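Local coordinates for PA0821 (Pseudomonas aeruginosa, PDB 7DRG), which probably serves as the immunity protein (antitoxin) that neutralises a VRR-NUC-type nuclease effector of the type VI secretion system, at residues 132-135 against 136-140; 58-61 against 62-66; 199-202 against 203-207. All coordinates share one frame; numbering follows the deposited sequence.

Interaction 1 of 3, residues 132-135 against 136-140; sequences KRSW and QAKMG
Gln136 fills the middle of this helix start: its extended chain carries the amide back alongside Arg133, while its CG rests on a face of the Trp135 indole. Gln136 OE1 accepts a nearly straight bond from Arg133 N (3.0 Å, 168° at the hydrogen), the donor standing slightly out of the carbonyl plane. Glutamine suits the place because it is long enough to return to the backbone ahead of the helix. Trp135 holds CG between its backbone N and carbonyl carbon (chi1 63°), which lays the indole beneath its neighbour: Gln136 CG sits 3.5 Å from the centroid of the six-membered ring of Trp135, a CH-pi contact. More loosely, waters join Lys132 NZ to Gln136 OE1 and, weakly, Lys138 NZ to Ser134 OG. Arg133 NH1 is anchored on Asp106 O, and its NE shares a water with Gln136 NE2, the latter bond weak. On the exposed side, selenomethionine Met139 brings CG to the indole edge, 4.1 Å from Trp135 CE3. Backbone bonds such as Ala137 N to Arg133 O (2.9 Å) close the first turn. The bond from Gln136 at N3 to the N-cap amide of Arg133 is the N3-to-N-cap half of a capping box, and Gly140, with positive phi, ends this short helix in a Schellman motif.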
loop_
_atom_site.group_PDB
_atom_site.type_symbol
_atom_site.label_atom_id
_atom_site.label_comp_id
_atom_site.label_asym_id
_atom_site.label_seq_id
_atom_site.Cartn_x
_atom_site.Cartn_y
_atom_site.Cartn_z
ATOM N N LYS B 132 -28.897 -15.554 -11.965
ATOM C CA LYS B 132 -29.668 -16.267 -10.950
ATOM C C LYS B 132 -30.739 -17.142 -11.589
ATOM O O LYS B 132 -31.299 -16.812 -12.638
ATOM C CB LYS B 132 -30.325 -15.282 -9.984
ATOM C CG LYS B 132 -29.353 -14.274 -9.372
ATOM C CD LYS B 132 -28.187 -14.984 -8.696
ATOM C CE LYS B 132 -28.637 -15.689 -7.434
ATOM N NZ LYS B 132 -27.521 -16.447 -6.785
ATOM N N ARG B 133 -31.036 -18.260 -10.925
ATOM C CA ARG B 133 -32.105 -19.147 -11.361
ATOM C C ARG B 133 -33.466 -18.506 -11.118
ATOM O O ARG B 133 -33.630 -17.651 -10.242
ATOM C CB ARG B 133 -32.039 -20.480 -10.609
ATOM C CG ARG B 133 -30.683 -21.137 -10.609
ATOM C CD ARG B 133 -30.638 -22.222 -9.547
ATOM N NE ARG B 133 -29.312 -22.808 -9.406
ATOM C CZ ARG B 133 -28.881 -23.847 -10.114
ATOM N NH1 ARG B 133 -29.668 -24.408 -11.019
ATOM N NH2 ARG B 133 -27.657 -24.322 -9.919
ATOM N N SER B 134 -34.460 -18.955 -11.893
ATOM C CA SER B 134 -35.810 -18.426 -11.742
ATOM C C SER B 134 -36.299 -18.525 -10.300
ATOM O O SER B 134 -36.846 -17.560 -9.758
ATOM C CB SER B 134 -36.767 -19.164 -12.684
ATOM O OG SER B 134 -38.115 -18.835 -12.404
ATOM N N TRP B 135 -36.120 -19.692 -9.661
ATOM C CA TRP B 135 -36.621 -19.848 -8.296
ATOM C C TRP B 135 -35.813 -19.032 -7.303
ATOM O O TRP B 135 -36.363 -18.563 -6.301
ATOM C CB TRP B 135 -36.634 -21.319 -7.874
ATOM C CG TRP B 135 -35.296 -21.989 -7.820
ATOM C CD1 TRP B 135 -34.750 -22.784 -8.782
ATOM C CD2 TRP B 135 -34.347 -21.959 -6.740
ATOM N NE1 TRP B 135 -33.523 -23.240 -8.379
ATOM C CE2 TRP B 135 -33.249 -22.751 -7.129
ATOM C CE3 TRP B 135 -34.312 -21.329 -5.489
ATOM C CZ2 TRP B 135 -32.137 -22.939 -6.317
ATOM C CZ3 TRP B 135 -33.203 -21.517 -4.678
ATOM C CH2 TRP B 135 -32.125 -22.314 -5.096
ATOM N N GLN B 136 -34.518 -18.844 -7.566
ATOM C CA GLN B 136 -33.712 -17.967 -6.724
ATOM C C GLN B 136 -34.241 -16.543 -6.769
ATOM O O GLN B 136 -34.368 -15.884 -5.729
ATOM C CB GLN B 136 -32.250 -18.016 -7.167
ATOM C CG GLN B 136 -31.512 -19.242 -6.660
ATOM C CD GLN B 136 -30.110 -19.375 -7.229
ATOM O OE1 GLN B 136 -29.802 -18.838 -8.292
ATOM N NE2 GLN B 136 -29.253 -20.095 -6.518
ATOM N N ALA B 137 -34.559 -16.055 -7.974
ATOM C CA ALA B 137 -35.127 -14.720 -8.115
ATOM C C ALA B 137 -36.465 -14.612 -7.398
ATOM O O ALA B 137 -36.754 -13.593 -6.761
ATOM C CB ALA B 137 -35.274 -14.355 -9.595
ATOM N N LYS B 138 -37.292 -15.656 -7.477
ATOM C CA LYS B 138 -38.584 -15.599 -6.815
ATOM C C LYS B 138 -38.463 -15.728 -5.304
ATOM O O LYS B 138 -39.361 -15.274 -4.585
ATOM C CB LYS B 138 -39.506 -16.682 -7.378
ATOM C CG LYS B 138 -40.048 -16.333 -8.767
ATOM C CD LYS B 138 -40.892 -17.452 -9.351
ATOM C CE LYS B 138 -40.543 -17.711 -10.810
ATOM N NZ LYS B 138 -40.998 -16.639 -11.739
HETATM N N MSE B 139 -37.378 -16.324 -4.803
HETATM C CA MSE B 139 -37.168 -16.413 -3.361
HETATM C C MSE B 139 -36.482 -15.164 -2.811
HETATM O O MSE B 139 -36.292 -15.032 -1.600
HETATM C CB MSE B 139 -36.341 -17.653 -2.992
HETATM C CG MSE B 139 -36.977 -19.000 -3.337
HETATM SE SE MSE B 139 -38.705 -19.323 -2.491
HETATM C CE MSE B 139 -39.894 -19.022 -4.004
ATOM N N GLY B 140 -36.101 -14.255 -3.707
ATOM C CA GLY B 140 -35.517 -12.983 -3.321
ATOM C C GLY B 140 -34.115 -12.730 -3.837
ATOM O O GLY B 140 -33.666 -11.578 -3.802
HETATM O O HOH W 1 -27.150 -18.420 -9.038
HETATM O O HOH W 2 -26.722 -21.749 -7.944
HETATM O O HOH W 3 -40.521 -18.890 -13.968
#

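Interaction 2 of 3, residues 58-61 against 62-66; sequences LCQC and FDEFE
Gln60 and Asp63 lean toward one another from successive turns: Gln60 carries CG opposite its backbone N (chi1 175°) and then bends at chi2 (66°), whereas Asp63 places CG beside its own N (chi1 -74°). The setting is an alpha helix, residues 52-69, packed against helices 96-101 and 161-173 and against strands; Gln60 and Asp63 are i and i+3 on it, while the backbone bonds run i to i+4. The amide of Gln60 and the carboxylate of Asp63 stand perpendicular, and no direct bond joins them. A water does so instead, donating to Gln60 OE1 at 2.7 Å and to Asp63 OD2 at 2.8 Å. A second water donates to Asp63 OD1 (3.0 Å) and to Cys59 O (2.8 Å), a carbonyl that also accepts the helical bond from Asp63 N (2.9 Å). Aspartate is short enough to stay close to the backbone of the preceding turn, yet its OD2 also makes a salt bridge with Arg97 of helix 96-101, which would tend to keep the carboxylate ionised. Glu64, one carbon longer, reaches across to Arg172 of helix 161-173 in another salt bridge; the nearby carboxylate of Asp168 would tend to raise the cost of charge on Glu64, which Arg172 may offset.

The apolar residues serve the buried faces. Small Cys61 lets the helix come close to Phe169 and Arg172, and Leu58 meets Leu173. Phe62 and Phe65 are broad enough to span to the strands: Phe62 stacks on Tyr113, and both rings meet Phe127. Backbone bonds such as Phe65 N to Cys61 O (3.0 Å) keep these residues in step. Within 62-66, Glu66 CB lies over one face of the Phe62 ring, 4.2 Å above its plane and offset toward its rim, while the water that joins Cys59 O to Asp63 OD1 sits in plane at the ring's edge.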
loop_
_atom_site.group_PDB
_atom_site.type_symbol
_atom_site.label_atom_id
_atom_site.label_comp_id
_atom_site.label_asym_id
_atom_site.label_seq_id
_atom_site.Cartn_x
_atom_site.Cartn_y
_atom_site.Cartn_z
ATOM N N LEU B 58 -28.056 -11.081 -23.704
ATOM C CA LEU B 58 -26.707 -11.380 -23.237
ATOM C C LEU B 58 -25.864 -11.976 -24.354
ATOM O O LEU B 58 -24.665 -11.692 -24.464
ATOM C CB LEU B 58 -26.773 -12.343 -22.049
ATOM C CG LEU B 58 -27.252 -11.740 -20.728
ATOM C CD1 LEU B 58 -27.569 -12.848 -19.722
ATOM C CD2 LEU B 58 -26.185 -10.797 -20.158
ATOM N N CYS B 59 -26.474 -12.815 -25.193
ATOM C CA CYS B 59 -25.741 -13.383 -26.312
ATOM C C CYS B 59 -25.390 -12.325 -27.341
ATOM O O CYS B 59 -24.330 -12.415 -27.970
ATOM C CB CYS B 59 -26.549 -14.502 -26.957
ATOM S SG CYS B 59 -26.599 -15.968 -25.911
ATOM N N GLN B 60 -26.269 -11.332 -27.538
ATOM C CA GLN B 60 -25.932 -10.227 -28.429
ATOM C C GLN B 60 -24.813 -9.379 -27.839
ATOM O O GLN B 60 -23.923 -8.927 -28.571
ATOM C CB GLN B 60 -27.180 -9.386 -28.718
ATOM C CG GLN B 60 -26.935 -8.126 -29.552
ATOM C CD GLN B 60 -26.490 -8.382 -30.985
ATOM O OE1 GLN B 60 -26.792 -9.415 -31.581
ATOM N NE2 GLN B 60 -25.775 -7.415 -31.552
ATOM N N CYS B 61 -24.815 -9.192 -26.512
ATOM C CA CYS B 61 -23.682 -8.537 -25.860
ATOM C C CYS B 61 -22.386 -9.281 -26.148
ATOM O O CYS B 61 -21.361 -8.667 -26.480
ATOM C CB CYS B 61 -23.899 -8.447 -24.352
ATOM S SG CYS B 61 -25.235 -7.376 -23.800
ATOM N N PHE B 62 -22.406 -10.612 -26.017
ATOM C CA PHE B 62 -21.186 -11.370 -26.253
ATOM C C PHE B 62 -20.749 -11.288 -27.710
ATOM O O PHE B 62 -19.547 -11.209 -27.989
ATOM C CB PHE B 62 -21.356 -12.827 -25.819
ATOM C CG PHE B 62 -20.081 -13.619 -25.902
ATOM C CD1 PHE B 62 -18.992 -13.266 -25.121
ATOM C CD2 PHE B 62 -19.961 -14.697 -26.763
ATOM C CE1 PHE B 62 -17.804 -13.970 -25.190
ATOM C CE2 PHE B 62 -18.766 -15.412 -26.830
ATOM C CZ PHE B 62 -17.694 -15.045 -26.038
ATOM N N ASP B 63 -21.698 -11.307 -28.657
ATOM C CA ASP B 63 -21.325 -11.151 -30.064
ATOM C C ASP B 63 -20.558 -9.850 -30.284
ATOM O O ASP B 63 -19.536 -9.826 -30.976
ATOM C CB ASP B 63 -22.569 -11.166 -30.953
ATOM C CG ASP B 63 -23.181 -12.546 -31.117
ATOM O OD1 ASP B 63 -22.503 -13.560 -30.842
ATOM O OD2 ASP B 63 -24.353 -12.603 -31.557
ATOM N N GLU B 64 -21.059 -8.757 -29.704
ATOM C CA GLU B 64 -20.402 -7.454 -29.798
ATOM C C GLU B 64 -19.006 -7.487 -29.192
ATOM O O GLU B 64 -18.049 -6.941 -29.758
ATOM C CB GLU B 64 -21.242 -6.410 -29.078
ATOM C CG GLU B 64 -22.187 -5.636 -29.913
ATOM C CD GLU B 64 -22.625 -4.382 -29.193
ATOM O OE1 GLU B 64 -23.523 -4.482 -28.333
ATOM O OE2 GLU B 64 -22.048 -3.308 -29.470
ATOM N N PHE B 65 -18.884 -8.095 -28.013
ATOM C CA PHE B 65 -17.599 -8.167 -27.330
ATOM C C PHE B 65 -16.629 -9.066 -28.084
ATOM O O PHE B 65 -15.447 -8.735 -28.237
ATOM C CB PHE B 65 -17.824 -8.673 -25.906
ATOM C CG PHE B 65 -16.566 -8.923 -25.135
ATOM C CD1 PHE B 65 -15.891 -7.875 -24.532
ATOM C CD2 PHE B 65 -16.066 -10.212 -24.999
ATOM C CE1 PHE B 65 -14.734 -8.109 -23.803
ATOM C CE2 PHE B 65 -14.908 -10.449 -24.264
ATOM C CZ PHE B 65 -14.246 -9.390 -23.679
ATOM N N GLU B 66 -17.125 -10.199 -28.580
ATOM C CA GLU B 66 -16.259 -11.180 -29.219
ATOM C C GLU B 66 -15.681 -10.654 -30.525
ATOM O O GLU B 66 -14.593 -11.084 -30.929
ATOM C CB GLU B 66 -17.034 -12.481 -29.444
ATOM C CG GLU B 66 -16.180 -13.684 -29.761
ATOM C CD GLU B 66 -16.989 -14.967 -29.845
ATOM O OE1 GLU B 66 -18.068 -14.949 -30.480
ATOM O OE2 GLU B 66 -16.546 -15.993 -29.277
HETATM O O HOH W 4 -23.214 -14.982 -28.319
HETATM O O HOH W 5 -25.355 -10.739 -33.402
#

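Interaction 3 of 3, residues 199-202 against 203-207; sequences AFMA and ARMPG
Over one face of the Phe200 ring lies Arg204 CD, a CH-pi contact 4.0 Å from the ring centroid and displaced toward the rim. The guanidinium beyond it does not stack: its plane is turned 43° from that of the ring, and Arg204 NH1 passes 3.6 Å from Phe200 CZ. A bend at chi3 (56°) in the arginine chain lets CD sit over the ring while the charged end turns off to polar partners. Those partners fix its rotation. Arg204 NE bonds to Pro15 O and NH2 to Leu11 O, whereas NH1 bonds to Ser197 OG of the second subunit; arginine suits the place because one buried side chain can offer donors in several directions.

The contact lies where helix 191-204 runs out into the loop that follows, and the regular bonding gives way. Ala203 N reaches Ala199 O only weakly, at 3.4 Å. Met201 O then takes two donors, Met205 N at 2.9 Å, almost in line with the carbonyl, and Arg204 N, also at 2.9 Å but well above the carbonyl plane, an i to i+3 bond that tightens the last turn. Pro206, whose N has no hydrogen to give, fits just past this point. The small Ala203 lies against Leu319 of the second subunit. Next to the arginine, selenomethionines Met201 and Met205 pack on each other and on Tyr184 of strand 182-186, with Met201 SE 3.8 Å from Met205 SE. Met205 CE approaches Met201 CB more closely than usual, so the exact placing of that methyl is doubtful.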
loop_
_atom_site.group_PDB
_atom_site.type_symbol
_atom_site.label_atom_id
_atom_site.label_comp_id
_atom_site.label_asym_id
_atom_site.label_seq_id
_atom_site.Cartn_x
_atom_site.Cartn_y
_atom_site.Cartn_z
ATOM N N ALA B 199 -6.146 -5.080 -2.385
ATOM C CA ALA B 199 -6.329 -4.216 -1.220
ATOM C C ALA B 199 -5.201 -3.195 -1.104
ATOM O O ALA B 199 -5.438 -2.026 -0.772
ATOM C CB ALA B 199 -6.420 -5.070 0.045
ATOM N N PHE B 200 -3.970 -3.621 -1.387
ATOM C CA PHE B 200 -2.827 -2.715 -1.350
ATOM C C PHE B 200 -2.968 -1.620 -2.399
ATOM O O PHE B 200 -2.719 -0.440 -2.126
ATOM C CB PHE B 200 -1.553 -3.533 -1.560
ATOM C CG PHE B 200 -0.315 -2.721 -1.789
ATOM C CD1 PHE B 200 0.084 -1.751 -0.885
ATOM C CD2 PHE B 200 0.482 -2.972 -2.891
ATOM C CE1 PHE B 200 1.250 -1.026 -1.090
ATOM C CE2 PHE B 200 1.642 -2.251 -3.106
ATOM C CZ PHE B 200 2.025 -1.272 -2.206
HETATM N N MSE B 201 -3.397 -1.992 -3.595
HETATM C CA MSE B 201 -3.606 -1.037 -4.669
HETATM C C MSE B 201 -4.748 -0.063 -4.368
HETATM O O MSE B 201 -4.651 1.127 -4.676
HETATM C CB MSE B 201 -3.863 -1.797 -5.967
HETATM C CG MSE B 201 -2.613 -2.418 -6.559
HETATM SE SE MSE B 201 -1.304 -1.029 -6.956
HETATM C CE MSE B 201 0.257 -1.876 -6.258
ATOM N N ALA B 202 -5.817 -0.574 -3.754
ATOM C CA ALA B 202 -6.993 0.247 -3.477
ATOM C C ALA B 202 -6.639 1.450 -2.616
ATOM O O ALA B 202 -7.152 2.553 -2.836
ATOM C CB ALA B 202 -8.066 -0.593 -2.789
ATOM N N ALA B 203 -5.764 1.253 -1.627
ATOM C CA ALA B 203 -5.379 2.348 -0.747
ATOM C C ALA B 203 -4.608 3.440 -1.481
ATOM O O ALA B 203 -4.582 4.580 -1.010
ATOM C CB ALA B 203 -4.558 1.803 0.422
ATOM N N ARG B 204 -4.006 3.125 -2.628
ATOM C CA ARG B 204 -3.211 4.074 -3.399
ATOM C C ARG B 204 -3.947 4.669 -4.591
ATOM O O ARG B 204 -3.550 5.735 -5.076
ATOM C CB ARG B 204 -1.942 3.390 -3.913
ATOM C CG ARG B 204 -1.155 2.679 -2.831
ATOM C CD ARG B 204 -0.406 1.490 -3.405
ATOM N NE ARG B 204 0.471 1.874 -4.507
ATOM C CZ ARG B 204 1.748 2.214 -4.357
ATOM N NH1 ARG B 204 2.294 2.227 -3.147
ATOM N NH2 ARG B 204 2.481 2.544 -5.413
HETATM N N MSE B 205 -4.979 3.997 -5.089
HETATM C CA MSE B 205 -5.649 4.392 -6.323
HETATM C C MSE B 205 -7.145 4.570 -6.073
HETATM O O MSE B 205 -7.909 3.620 -6.206
HETATM C CB MSE B 205 -5.431 3.340 -7.423
HETATM C CG MSE B 205 -3.967 2.983 -7.734
HETATM SE SE MSE B 205 -3.898 1.246 -8.660
HETATM C CE MSE B 205 -5.333 0.514 -7.696
ATOM N N PRO B 206 -7.564 5.788 -5.716
ATOM C CA PRO B 206 -8.979 5.999 -5.375
ATOM C C PRO B 206 -9.935 5.759 -6.523
ATOM O O PRO B 206 -11.127 5.548 -6.268
ATOM C CB PRO B 206 -9.021 7.465 -4.920
ATOM C CG PRO B 206 -7.608 7.734 -4.448
ATOM C CD PRO B 206 -6.743 6.974 -5.417
ATOM N N GLY B 207 -9.465 5.805 -7.772
ATOM C CA GLY B 207 -10.325 5.532 -8.910
ATOM C C GLY B 207 -10.491 4.071 -9.253
ATOM O O GLY B 207 -11.168 3.730 -10.226
#

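From the N terminus, interaction 2 comes first, within helix 52-69, then interaction 1 at helix 134-139, and last interaction 3 at the end of helix 191-204. Each pairs adjoining segments, so none closes a long loop, and the three follow in series without nesting or crossing. The side chains of interaction 2 reach helices 96-101 and 161-173 and Phe127 of strand 126-131, the strand that leads into interaction 1, which caps the short helix before strand 144-151. The nearest atoms of these two contacts are still about 8 Å apart. Interaction 3 lies across the chain's centre from both, about 31 Å from interaction 2 between centres, and ties helix 4-13, strand 182-186 and the second subunit together.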